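Local atomic coordinates of protein BIM1 (Saccharomyces cerevisiae, PDB entry 2QJX), a protein that binds microtubules, including their plus ends, and is represented here by its calponin homology domain. Residues Y39-D44 with L50-V55; L16-G21 with W104-W109; S74-S77 with E82-V85; T67-L72 with K89-K94. All coordinates share one frame; numbering follows the deposited sequence.

Interaction 1 (Y39-D44 with L50-V55)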
loop_
_atom_site.group_PDB
_atom_site.type_symbol
_atom_site.label_atom_id
_atom_site.label_comp_id
_atom_site.label_asym_id
_atom_site.label_seq_id
_atom_site.Cartn_x
_atom_site.Cartn_y
_atom_site.Cartn_z
ATOM N N TYR A 39 0.515 0.575 0.684
ATOM C CA TYR A 39 0.131 0.450 -0.722
ATOM C C TYR A 39 0.919 -0.684 -1.372
ATOM O O TYR A 39 0.361 -1.508 -2.104
ATOM C CB TYR A 39 0.410 1.758 -1.469
ATOM C CG TYR A 39 -0.408 2.939 -0.994
ATOM C CD1 TYR A 39 0.040 4.244 -1.200
ATOM C CD2 TYR A 39 -1.627 2.757 -0.337
ATOM C CE1 TYR A 39 -0.700 5.339 -0.758
ATOM C CE2 TYR A 39 -2.379 3.845 0.105
ATOM C CZ TYR A 39 -1.907 5.132 -0.106
ATOM O OH TYR A 39 -2.637 6.211 0.346
ATOM N N CYS A 40 2.222 -0.715 -1.111
ATOM C CA CYS A 40 3.075 -1.758 -1.663
ATOM C C CYS A 40 2.593 -3.132 -1.231
ATOM O O CYS A 40 2.488 -4.037 -2.053
ATOM C CB CYS A 40 4.524 -1.594 -1.190
ATOM S SG CYS A 40 5.450 -0.299 -2.028
ATOM N N GLN A 41 2.316 -3.296 0.060
ATOM C CA GLN A 41 1.884 -4.604 0.531
ATOM C C GLN A 41 0.500 -5.012 0.059
ATOM O O GLN A 41 0.214 -6.204 -0.048
ATOM C CB GLN A 41 1.975 -4.720 2.054
ATOM C CG GLN A 41 1.644 -6.139 2.518
ATOM C CD GLN A 41 2.255 -6.504 3.844
ATOM O OE1 GLN A 41 2.321 -5.684 4.759
ATOM N NE2 GLN A 41 2.691 -7.753 3.967
ATOM N N ILE A 42 -0.374 -4.050 -0.216
ATOM C CA ILE A 42 -1.686 -4.424 -0.730
ATOM C C ILE A 42 -1.418 -5.068 -2.089
ATOM O O ILE A 42 -1.997 -6.103 -2.432
ATOM C CB ILE A 42 -2.612 -3.210 -0.923
ATOM C CG1 ILE A 42 -3.037 -2.665 0.440
ATOM C CG2 ILE A 42 -3.848 -3.616 -1.721
ATOM C CD1 ILE A 42 -3.971 -1.482 0.354
HETATM N N MSE A 43 -0.525 -4.459 -2.862
HETATM C CA MSE A 43 -0.189 -5.012 -4.169
HETATM C C MSE A 43 0.503 -6.368 -4.010
HETATM O O MSE A 43 0.345 -7.253 -4.853
HETATM C CB MSE A 43 0.701 -4.044 -4.948
HETATM C CG MSE A 43 0.000 -2.739 -5.339
HETATM SE SE MSE A 43 -1.566 -2.976 -6.474
HETATM C CE MSE A 43 -0.698 -2.943 -8.199
ATOM N N ASP A 44 1.263 -6.546 -2.932
ATOM C CA ASP A 44 1.928 -7.832 -2.716
ATOM C C ASP A 44 0.889 -8.913 -2.427
ATOM O O ASP A 44 1.027 -10.048 -2.883
ATOM C CB ASP A 44 2.932 -7.760 -1.553
ATOM C CG ASP A 44 3.801 -9.014 -1.447
ATOM O OD1 ASP A 44 4.462 -9.353 -2.450
ATOM O OD2 ASP A 44 3.832 -9.661 -0.370
ATOM N N LEU A 50 6.353 -8.447 -4.997
ATOM C CA LEU A 50 6.920 -7.186 -4.537
ATOM C C LEU A 50 8.164 -7.468 -3.696
ATOM O O LEU A 50 8.226 -8.471 -2.986
ATOM C CB LEU A 50 5.906 -6.427 -3.676
ATOM C CG LEU A 50 4.765 -5.641 -4.325
ATOM C CD1 LEU A 50 5.330 -4.353 -4.899
ATOM C CD2 LEU A 50 4.066 -6.477 -5.395
ATOM N N PRO A 51 9.177 -6.595 -3.782
ATOM C CA PRO A 51 10.419 -6.753 -3.016
ATOM C C PRO A 51 10.169 -6.246 -1.597
ATOM O O PRO A 51 10.680 -5.204 -1.189
ATOM C CB PRO A 51 11.402 -5.889 -3.787
ATOM C CG PRO A 51 10.537 -4.783 -4.298
ATOM C CD PRO A 51 9.308 -5.514 -4.777
HETATM N N MSE A 52 9.367 -6.998 -0.853
HETATM C CA MSE A 52 9.000 -6.620 0.501
HETATM C C MSE A 52 10.164 -6.301 1.429
HETATM O O MSE A 52 10.060 -5.386 2.239
HETATM C CB MSE A 52 8.108 -7.698 1.121
HETATM C CG MSE A 52 6.722 -7.798 0.471
HETATM SE SE MSE A 52 5.682 -6.137 0.522
HETATM C CE MSE A 52 5.458 -6.002 2.442
ATOM N N ASN A 53 11.269 -7.036 1.309
ATOM C CA ASN A 53 12.416 -6.781 2.174
ATOM C C ASN A 53 12.964 -5.376 1.972
ATOM O O ASN A 53 13.608 -4.817 2.859
ATOM C CB ASN A 53 13.559 -7.763 1.892
ATOM C CG ASN A 53 13.192 -9.201 2.161
ATOM O OD1 ASN A 53 12.246 -9.497 2.888
ATOM N ND2 ASN A 53 13.965 -10.115 1.587
ATOM N N ARG A 54 12.712 -4.806 0.798
ATOM C CA ARG A 54 13.238 -3.482 0.481
ATOM C C ARG A 54 12.248 -2.343 0.688
ATOM O O ARG A 54 12.592 -1.161 0.556
ATOM C CB ARG A 54 13.793 -3.502 -0.949
ATOM C CG ARG A 54 15.051 -4.369 -1.067
ATOM C CD ARG A 54 15.413 -4.666 -2.514
ATOM N NE ARG A 54 15.046 -6.030 -2.884
ATOM C CZ ARG A 54 14.724 -6.410 -4.119
ATOM N NH1 ARG A 54 14.722 -5.528 -5.107
ATOM N NH2 ARG A 54 14.390 -7.671 -4.362
ATOM N N VAL A 55 11.016 -2.707 1.021
ATOM C CA VAL A 55 9.985 -1.723 1.302
ATOM C C VAL A 55 10.257 -1.255 2.727
ATOM O O VAL A 55 10.419 -2.079 3.628
ATOM C CB VAL A 55 8.576 -2.356 1.239
ATOM C CG1 VAL A 55 7.526 -1.364 1.742
ATOM C CG2 VAL A 55 8.267 -2.780 -0.187
#

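Interaction 2 (L16-G21 with W104-W109)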
loop_
_atom_site.group_PDB
_atom_site.type_symbol
_atom_site.label_atom_id
_atom_site.label_comp_id
_atom_site.label_asym_id
_atom_site.label_seq_id
_atom_site.Cartn_x
_atom_site.Cartn_y
_atom_site.Cartn_z
ATOM N N LEU A 16 -9.958 2.264 6.869
ATOM C CA LEU A 16 -8.897 1.975 7.822
ATOM C C LEU A 16 -9.121 0.643 8.516
ATOM O O LEU A 16 -8.190 -0.140 8.677
ATOM C CB LEU A 16 -8.772 3.100 8.860
ATOM C CG LEU A 16 -7.972 4.324 8.397
ATOM C CD1 LEU A 16 -7.900 5.354 9.516
ATOM C CD2 LEU A 16 -6.567 3.893 7.990
ATOM N N THR A 17 -10.357 0.381 8.922
ATOM C CA THR A 17 -10.667 -0.874 9.587
ATOM C C THR A 17 -10.366 -2.036 8.642
ATOM O O THR A 17 -9.796 -3.047 9.051
ATOM C CB THR A 17 -12.145 -0.907 10.032
ATOM O OG1 THR A 17 -12.342 0.057 11.078
ATOM C CG2 THR A 17 -12.526 -2.293 10.545
ATOM N N TRP A 18 -10.737 -1.878 7.375
ATOM C CA TRP A 18 -10.488 -2.912 6.370
ATOM C C TRP A 18 -8.993 -3.141 6.214
ATOM O O TRP A 18 -8.527 -4.273 6.257
ATOM C CB TRP A 18 -11.060 -2.493 5.013
ATOM C CG TRP A 18 -10.610 -3.378 3.872
ATOM C CD1 TRP A 18 -11.051 -4.643 3.585
ATOM C CD2 TRP A 18 -9.623 -3.064 2.882
ATOM N NE1 TRP A 18 -10.399 -5.130 2.476
ATOM C CE2 TRP A 18 -9.518 -4.184 2.025
ATOM C CE3 TRP A 18 -8.814 -1.945 2.634
ATOM C CZ2 TRP A 18 -8.638 -4.215 0.934
ATOM C CZ3 TRP A 18 -7.939 -1.978 1.551
ATOM C CH2 TRP A 18 -7.861 -3.109 0.715
ATOM N N LEU A 19 -8.247 -2.054 6.026
ATOM C CA LEU A 19 -6.800 -2.132 5.848
ATOM C C LEU A 19 -6.081 -2.740 7.047
ATOM O O LEU A 19 -5.187 -3.576 6.891
ATOM C CB LEU A 19 -6.232 -0.734 5.579
ATOM C CG LEU A 19 -4.726 -0.651 5.321
ATOM C CD1 LEU A 19 -4.399 -1.355 4.019
ATOM C CD2 LEU A 19 -4.299 0.814 5.263
ATOM N N ASN A 20 -6.459 -2.309 8.246
ATOM C CA ASN A 20 -5.821 -2.819 9.450
ATOM C C ASN A 20 -6.017 -4.318 9.611
ATOM O O ASN A 20 -5.107 -5.017 10.043
ATOM C CB ASN A 20 -6.340 -2.092 10.698
ATOM C CG ASN A 20 -5.752 -0.699 10.851
ATOM O OD1 ASN A 20 -4.651 -0.418 10.371
ATOM N ND2 ASN A 20 -6.476 0.176 11.543
ATOM N N GLY A 21 -7.202 -4.808 9.264
ATOM C CA GLY A 21 -7.462 -6.231 9.380
ATOM C C GLY A 21 -6.735 -7.004 8.293
ATOM O O GLY A 21 -6.173 -8.071 8.541
ATOM N N TRP A 104 -9.324 3.293 -4.420
ATOM C CA TRP A 104 -9.091 2.567 -5.664
ATOM C C TRP A 104 -8.372 1.243 -5.406
ATOM O O TRP A 104 -8.699 0.220 -6.012
ATOM C CB TRP A 104 -8.256 3.390 -6.645
ATOM C CG TRP A 104 -7.940 2.621 -7.904
ATOM C CD1 TRP A 104 -8.724 2.509 -9.019
ATOM C CD2 TRP A 104 -6.788 1.799 -8.141
ATOM N NE1 TRP A 104 -8.131 1.671 -9.935
ATOM C CE2 TRP A 104 -6.943 1.219 -9.420
ATOM C CE3 TRP A 104 -5.641 1.495 -7.394
ATOM C CZ2 TRP A 104 -5.992 0.349 -9.973
ATOM C CZ3 TRP A 104 -4.693 0.627 -7.945
ATOM C CH2 TRP A 104 -4.878 0.067 -9.223
ATOM N N LEU A 105 -7.384 1.261 -4.517
ATOM C CA LEU A 105 -6.648 0.041 -4.216
ATOM C C LEU A 105 -7.571 -1.046 -3.690
ATOM O O LEU A 105 -7.459 -2.214 -4.081
ATOM C CB LEU A 105 -5.538 0.321 -3.200
ATOM C CG LEU A 105 -4.284 0.967 -3.792
ATOM C CD1 LEU A 105 -3.351 1.408 -2.678
ATOM C CD2 LEU A 105 -3.583 -0.029 -4.700
ATOM N N LYS A 106 -8.486 -0.676 -2.803
ATOM C CA LYS A 106 -9.403 -1.666 -2.262
ATOM C C LYS A 106 -10.208 -2.308 -3.389
ATOM O O LYS A 106 -10.454 -3.513 -3.376
ATOM C CB LYS A 106 -10.360 -1.038 -1.246
ATOM C CG LYS A 106 -11.302 -2.076 -0.644
ATOM C CD LYS A 106 -12.238 -1.505 0.392
ATOM C CE LYS A 106 -13.069 -2.622 1.008
ATOM N NZ LYS A 106 -14.034 -2.116 2.012
ATOM N N LYS A 107 -10.607 -1.502 -4.367
ATOM C CA LYS A 107 -11.384 -2.009 -5.497
ATOM C C LYS A 107 -10.539 -2.952 -6.333
ATOM O O LYS A 107 -11.026 -3.986 -6.803
ATOM C CB LYS A 107 -11.889 -0.849 -6.360
ATOM C CG LYS A 107 -13.063 -0.078 -5.748
ATOM C CD LYS A 107 -12.826 0.170 -4.267
ATOM C CE LYS A 107 -13.711 1.267 -3.687
ATOM N NZ LYS A 107 -13.292 1.556 -2.286
ATOM N N HIS A 108 -9.273 -2.589 -6.519
ATOM C CA HIS A 108 -8.351 -3.412 -7.287
ATOM C C HIS A 108 -8.172 -4.758 -6.578
ATOM O O HIS A 108 -8.167 -5.817 -7.217
ATOM C CB HIS A 108 -6.997 -2.712 -7.412
ATOM C CG HIS A 108 -6.102 -3.318 -8.447
ATOM N ND1 HIS A 108 -6.382 -3.265 -9.794
ATOM C CD2 HIS A 108 -4.936 -3.997 -8.330
ATOM C CE1 HIS A 108 -5.425 -3.883 -10.465
ATOM N NE2 HIS A 108 -4.535 -4.335 -9.599
ATOM N N TRP A 109 -8.025 -4.706 -5.255
ATOM C CA TRP A 109 -7.862 -5.906 -4.434
ATOM C C TRP A 109 -9.102 -6.801 -4.556
ATOM O O TRP A 109 -8.997 -8.010 -4.774
ATOM C CB TRP A 109 -7.660 -5.504 -2.966
ATOM C CG TRP A 109 -7.450 -6.656 -2.037
ATOM C CD1 TRP A 109 -6.282 -7.314 -1.800
ATOM C CD2 TRP A 109 -8.443 -7.292 -1.222
ATOM N NE1 TRP A 109 -6.481 -8.323 -0.886
ATOM C CE2 TRP A 109 -7.799 -8.332 -0.515
ATOM C CE3 TRP A 109 -9.813 -7.084 -1.020
ATOM C CZ2 TRP A 109 -8.480 -9.164 0.382
ATOM C CZ3 TRP A 109 -10.493 -7.911 -0.126
ATOM C CH2 TRP A 109 -9.822 -8.937 0.564
#

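Interaction 3 (S74-S77 with E82-V85)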
loop_
_atom_site.group_PDB
_atom_site.type_symbol
_atom_site.label_atom_id
_atom_site.label_comp_id
_atom_site.label_asym_id
_atom_site.label_seq_id
_atom_site.Cartn_x
_atom_site.Cartn_y
_atom_site.Cartn_z
ATOM N N SER A 74 7.002 0.600 -9.921
ATOM C CA SER A 74 7.594 -0.499 -10.675
ATOM C C SER A 74 6.629 -1.669 -10.766
ATOM O O SER A 74 6.576 -2.359 -11.785
ATOM C CB SER A 74 8.900 -0.949 -10.021
ATOM O OG SER A 74 9.900 0.028 -10.235
ATOM N N CYS A 75 5.872 -1.893 -9.696
ATOM C CA CYS A 75 4.882 -2.963 -9.681
ATOM C C CYS A 75 3.803 -2.665 -10.720
ATOM O O CYS A 75 3.425 -3.542 -11.502
ATOM C CB CYS A 75 4.244 -3.082 -8.294
ATOM S SG CYS A 75 2.921 -4.304 -8.189
ATOM N N PHE A 76 3.302 -1.431 -10.732
ATOM C CA PHE A 76 2.277 -1.059 -11.705
ATOM C C PHE A 76 2.777 -1.266 -13.133
ATOM O O PHE A 76 2.057 -1.786 -13.993
ATOM C CB PHE A 76 1.863 0.412 -11.534
ATOM C CG PHE A 76 0.844 0.644 -10.451
ATOM C CD1 PHE A 76 -0.304 1.385 -10.716
ATOM C CD2 PHE A 76 1.041 0.159 -9.163
ATOM C CE1 PHE A 76 -1.243 1.640 -9.715
ATOM C CE2 PHE A 76 0.111 0.408 -8.153
ATOM C CZ PHE A 76 -1.033 1.150 -8.428
ATOM N N SER A 77 4.009 -0.843 -13.384
ATOM C CA SER A 77 4.610 -0.969 -14.706
ATOM C C SER A 77 4.808 -2.433 -15.098
ATOM O O SER A 77 4.448 -2.846 -16.203
ATOM C CB SER A 77 5.953 -0.234 -14.732
ATOM O OG SER A 77 6.623 -0.421 -15.967
ATOM N N GLU A 82 -2.622 0.395 -15.592
ATOM C CA GLU A 82 -2.701 1.742 -16.155
ATOM C C GLU A 82 -3.053 2.861 -15.172
ATOM O O GLU A 82 -2.783 4.034 -15.445
ATOM C CB GLU A 82 -3.681 1.738 -17.334
ATOM C CG GLU A 82 -3.194 0.896 -18.513
ATOM C CD GLU A 82 -4.272 0.629 -19.547
ATOM O OE1 GLU A 82 -4.885 1.599 -20.040
ATOM O OE2 GLU A 82 -4.503 -0.556 -19.873
ATOM N N LYS A 83 -3.638 2.501 -14.033
ATOM C CA LYS A 83 -4.019 3.472 -13.003
ATOM C C LYS A 83 -2.885 4.442 -12.693
ATOM O O LYS A 83 -1.731 4.031 -12.588
ATOM C CB LYS A 83 -4.402 2.744 -11.712
ATOM C CG LYS A 83 -4.603 3.667 -10.505
ATOM C CD LYS A 83 -5.956 4.364 -10.551
ATOM C CE LYS A 83 -6.134 5.324 -9.378
ATOM N NZ LYS A 83 -5.327 6.570 -9.541
ATOM N N THR A 84 -3.216 5.724 -12.533
ATOM C CA THR A 84 -2.217 6.746 -12.233
ATOM C C THR A 84 -1.794 6.734 -10.765
ATOM O O THR A 84 -2.574 6.369 -9.882
ATOM C CB THR A 84 -2.737 8.170 -12.553
ATOM O OG1 THR A 84 -3.924 8.429 -11.790
ATOM C CG2 THR A 84 -3.038 8.317 -14.038
ATOM N N VAL A 85 -0.552 7.139 -10.519
ATOM C CA VAL A 85 -0.004 7.206 -9.171
ATOM C C VAL A 85 0.770 8.515 -9.044
ATOM O O VAL A 85 1.908 8.617 -9.498
ATOM C CB VAL A 85 0.966 6.036 -8.894
ATOM C CG1 VAL A 85 1.383 6.047 -7.435
ATOM C CG2 VAL A 85 0.313 4.715 -9.256
#

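Interaction 4 (T67-L72 with K89-K94)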
loop_
_atom_site.group_PDB
_atom_site.type_symbol
_atom_site.label_atom_id
_atom_site.label_comp_id
_atom_site.label_asym_id
_atom_site.label_seq_id
_atom_site.Cartn_x
_atom_site.Cartn_y
_atom_site.Cartn_z
ATOM N N THR A 67 11.308 5.646 -1.847
ATOM C CA THR A 67 11.701 4.300 -2.248
ATOM C C THR A 67 10.470 3.409 -2.344
ATOM O O THR A 67 10.350 2.594 -3.262
ATOM C CB THR A 67 12.689 3.682 -1.235
ATOM O OG1 THR A 67 13.963 4.319 -1.366
ATOM C CG2 THR A 67 12.849 2.183 -1.473
ATOM N N ASN A 68 9.552 3.563 -1.395
ATOM C CA ASN A 68 8.339 2.758 -1.414
ATOM C C ASN A 68 7.535 3.058 -2.664
ATOM O O ASN A 68 7.019 2.152 -3.316
ATOM C CB ASN A 68 7.490 3.028 -0.172
ATOM C CG ASN A 68 8.182 2.600 1.100
ATOM O OD1 ASN A 68 9.095 1.775 1.069
ATOM N ND2 ASN A 68 7.742 3.143 2.230
ATOM N N TYR A 69 7.437 4.333 -3.012
ATOM C CA TYR A 69 6.685 4.708 -4.197
ATOM C C TYR A 69 7.344 4.247 -5.496
ATOM O O TYR A 69 6.656 3.926 -6.464
ATOM C CB TYR A 69 6.432 6.217 -4.208
ATOM C CG TYR A 69 5.309 6.603 -3.280
ATOM C CD1 TYR A 69 5.557 7.251 -2.069
ATOM C CD2 TYR A 69 3.993 6.260 -3.586
ATOM C CE1 TYR A 69 4.519 7.539 -1.186
ATOM C CE2 TYR A 69 2.952 6.544 -2.712
ATOM C CZ TYR A 69 3.219 7.179 -1.516
ATOM O OH TYR A 69 2.183 7.436 -0.649
ATOM N N LYS A 70 8.668 4.193 -5.531
ATOM C CA LYS A 70 9.326 3.725 -6.741
ATOM C C LYS A 70 9.071 2.222 -6.885
ATOM O O LYS A 70 8.920 1.708 -7.996
ATOM C CB LYS A 70 10.819 4.058 -6.692
ATOM C CG LYS A 70 11.046 5.557 -6.864
ATOM C CD LYS A 70 12.507 5.962 -6.938
ATOM C CE LYS A 70 12.615 7.461 -7.224
ATOM N NZ LYS A 70 14.011 7.977 -7.136
ATOM N N ILE A 71 8.994 1.529 -5.755
ATOM C CA ILE A 71 8.707 0.096 -5.755
ATOM C C ILE A 71 7.263 -0.096 -6.212
ATOM O O ILE A 71 6.971 -1.002 -6.994
ATOM C CB ILE A 71 8.890 -0.515 -4.341
ATOM C CG1 ILE A 71 10.383 -0.622 -4.013
ATOM C CG2 ILE A 71 8.227 -1.899 -4.268
ATOM C CD1 ILE A 71 10.689 -0.964 -2.544
ATOM N N LEU A 72 6.361 0.759 -5.726
ATOM C CA LEU A 72 4.950 0.677 -6.105
ATOM C C LEU A 72 4.794 0.969 -7.595
ATOM O O LEU A 72 4.076 0.266 -8.311
ATOM C CB LEU A 72 4.116 1.684 -5.300
ATOM C CG LEU A 72 2.599 1.617 -5.495
ATOM C CD1 LEU A 72 2.072 0.337 -4.871
ATOM C CD2 LEU A 72 1.925 2.829 -4.844
ATOM N N LYS A 89 1.711 13.978 -4.724
ATOM C CA LYS A 89 0.526 14.295 -3.932
ATOM C C LYS A 89 0.375 13.402 -2.699
ATOM O O LYS A 89 0.042 13.873 -1.610
ATOM C CB LYS A 89 -0.738 14.167 -4.791
ATOM C CG LYS A 89 -1.103 15.407 -5.594
ATOM C CD LYS A 89 -0.139 15.667 -6.730
ATOM C CE LYS A 89 -0.576 16.874 -7.551
ATOM N NZ LYS A 89 0.317 17.114 -8.720
ATOM N N LEU A 90 0.636 12.113 -2.880
ATOM C CA LEU A 90 0.502 11.125 -1.812
ATOM C C LEU A 90 1.581 11.166 -0.732
ATOM O O LEU A 90 1.294 11.022 0.462
ATOM C CB LEU A 90 0.482 9.723 -2.427
ATOM C CG LEU A 90 -0.652 9.412 -3.408
ATOM C CD1 LEU A 90 -0.340 8.125 -4.156
ATOM C CD2 LEU A 90 -1.965 9.297 -2.653
ATOM N N ILE A 91 2.822 11.354 -1.165
ATOM C CA ILE A 91 3.963 11.369 -0.263
ATOM C C ILE A 91 3.919 12.464 0.801
ATOM O O ILE A 91 4.630 12.386 1.803
ATOM C CB ILE A 91 5.268 11.468 -1.077
ATOM C CG1 ILE A 91 6.450 10.977 -0.240
ATOM C CG2 ILE A 91 5.483 12.899 -1.545
ATOM C CD1 ILE A 91 7.707 10.755 -1.064
ATOM N N ARG A 92 3.083 13.475 0.598
ATOM C CA ARG A 92 2.976 14.548 1.581
ATOM C C ARG A 92 2.032 14.159 2.710
ATOM O O ARG A 92 1.793 14.936 3.637
ATOM C CB ARG A 92 2.501 15.849 0.922
ATOM C CG ARG A 92 3.594 16.578 0.151
ATOM C CD ARG A 92 3.175 18.002 -0.184
ATOM N NE ARG A 92 4.273 18.789 -0.742
ATOM C CZ ARG A 92 4.178 20.075 -1.072
ATOM N NH1 ARG A 92 3.034 20.724 -0.900
ATOM N NH2 ARG A 92 5.228 20.715 -1.572
ATOM N N CYS A 93 1.503 12.942 2.626
ATOM C CA CYS A 93 0.595 12.413 3.630
ATOM C C CYS A 93 -0.676 13.234 3.796
ATOM O O CYS A 93 -1.219 13.327 4.894
ATOM C CB CYS A 93 1.313 12.296 4.978
ATOM S SG CYS A 93 2.751 11.205 4.953
ATOM N N LYS A 94 -1.140 13.837 2.706
ATOM C CA LYS A 94 -2.365 14.631 2.737
ATOM C C LYS A 94 -3.549 13.659 2.758
ATOM O O LYS A 94 -3.523 12.633 2.080
ATOM C CB LYS A 94 -2.433 15.537 1.502
ATOM C CG LYS A 94 -3.611 16.500 1.493
ATOM C CD LYS A 94 -3.590 17.406 0.263
ATOM C CE LYS A 94 -4.798 18.332 0.235
ATOM N NZ LYS A 94 -4.781 19.253 -0.941
#

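Interaction 1 (Y39-D44 with L50-V55)
D44 and L50 bring the two backbones nearest, their CA atoms 5.4 Å apart, where helix 37-47 faces the chain that has just turned back along it. In residues 50-55 an inverse gamma turn centred on P51 leads into a short 3-10 turn at 52-54. The one hydrogen bond between the segments runs from L50 N to D44 OD1, at 3.3 Å and 150°, meeting the carboxylate on its anti side and 20° out of its plane. The other oxygen, D44 OD2, lies 3.5 Å from M52 CG and is held by Y118 and by a salt bridge to R123. The side chain of M52, a selenomethionine bent at both chi2 and chi3, swings its methyl onto the amide of Q41, whose OE1 is hydrogen-bonded to R124, with M52 CE 3.5 Å from Q41 CD. L50 CG settles 3.6 Å from C40 O, and V55 CG2 reaches C40 CB at 4.1 Å. With an alanine in place of D44, L50 N is likely to lose this acceptor and R123 its carboxylate mate. The buried carboxylate of D44 is met by a backbone amide, a hydroxyl and an arginine, which would be expected to favour its ionised form, while apolar groups pack around it.

Interaction 2 (L16-G21 with W104-W109)
W18, on helix 12-23, meets K106 and W109 of helix 95-112 in a contact made mainly by side chains laid on and against an indole. The first kind is apolar and CH-pi. K106 is fully extended, CG anti to the backbone N (chi1 -178°) and every later torsion close to 180°, which lays its methylene chain along one face of the W18 ring system. K106 CG stands 3.7 Å from the centroid of the six-membered ring of W18, almost on the ring normal, and K106 CA approaches W18 CH2 to 3.7 Å. The second kind is cation-pi: the same chain carries K106 NZ over the five-membered ring of W18, 4.4 Å from its centroid. The third is aromatic. W18 turns its edge to the face of W109 in a T-shaped pair, with planes at 70° and W18 CZ2 3.7 Å from W109 CE3. W109 also leans on S45 and I46 of helix 37-47 and on L22 of helix 12-23, while K106 touches L15 of that helix. The contact lies near the surface and joins the first long helix of the calponin homology domain to its last long one. One indole serves two partners in different ways: its electron-rich face receives the lysine, and its edge, with partly positive hydrogens, meets the pi cloud of W109. This electrostatic match probably adds to the dispersion between the groups.

Interaction 3 (S74-S77 with E82-V85)
F76 meets K83 and V85 where the chain leaves helix 62-78 and comes back past it as an irregular segment without helix or strand, the backbones coming nearest at the CA atoms of F76 and E82, 7.2 Å apart. The space between is bridged by the F76 ring. Its CG lies anti to the carbonyl carbon (chi1 -82°), which sends the ring out from the helix toward residues 83 and 85. V85 comes from the opposite direction and places one methyl over a ring face: V85 CG2 is 3.8 Å from the ring centroid, displaced toward the rim, in a CH-pi contact. The nearest ring atom is F76 CE1, 3.5 Å from V85 CG2. At the ring edge, near its plane, K83 O lies 3.5 Å from F76 CD1, where the partly negative oxygen faces the partly positive ring hydrogens. K83 CB adds an apolar touch, 3.9 Å from F76 CE1. Beyond that the K83 chain bends at chi2 and chi4 and leads away, bringing K83 NZ within 2.8 Å of T84 O in a hydrogen bond; W104 receives the same lysine in a cation-pi contact. Cutting F76 back to an alanine is likely to open a gap beneath V85 CG2 and leave the 82-85 loop less firmly seated against the helix. The ring also touches M43 of helix 37-47 and F101 of helix 95-112, and V85 leans on F101 as well. The arrangement is an aromatic residue near a helix C terminus pinning the following loop to the hydrophobic core of an all-helical calponin homology domain.

Interaction 4 (T67-L72 with K89-K94)
Y69 reaches from helix 62-78 to L90 and I91, joining a long helix of the calponin homology fold to the short helix 87-90 and the turn after it. The touching is done by the far half of the ring. Y69 OH sits 3.4 Å from L90 CB, and Y69 CZ is 3.8 Å from the same carbon. On one flank of the phenol Y69 CE2 meets L90 CD1 at 3.9 Å; on the other, Y69 CE1 meets I91 CB at 4.0 Å. The end of the ring thus abuts two consecutive residues, crossing the side chain of L90 at about a right angle. With chi1 at -78°, CG beside the backbone N, the phenol points across to L90 and I91. Further out, the polar end has a partner outside the two segments: Y69 OH hydrogen-bonds to G34 O, so the hydroxyl is satisfied although it is pressed against an aliphatic carbon. Y39 and N98 also touch the tyrosine, L90 rests on F101, and I91 turns back onto E62, F65 and Q66 of the tyrosine's own helix. The partner segment is held in shape by a type I beta turn from L90 to C93, closed by the hydrogen bond from C93 N to L90 O at 2.9 Å.

From the N terminus, helix 12-23 enters first, and interaction 2 closes the widest loop by bringing it to helix 95-112; the other three contacts nest inside that loop. Interaction 1 closes early, folding the chain after helix 37-47 back onto it. Interactions 4 and 3 come after interaction 1 has closed; both use helix 62-78, and the short loop of interaction 3 is nested inside that of interaction 4. No loops cross. M43 passes from interaction 1 to F76 of interaction 3 and to L105 and H108 in the 104-109 segment, while Y39 meets Y69 of interaction 4. Interactions 2 and 4 do not touch, lying on opposite sides of the chain's centre.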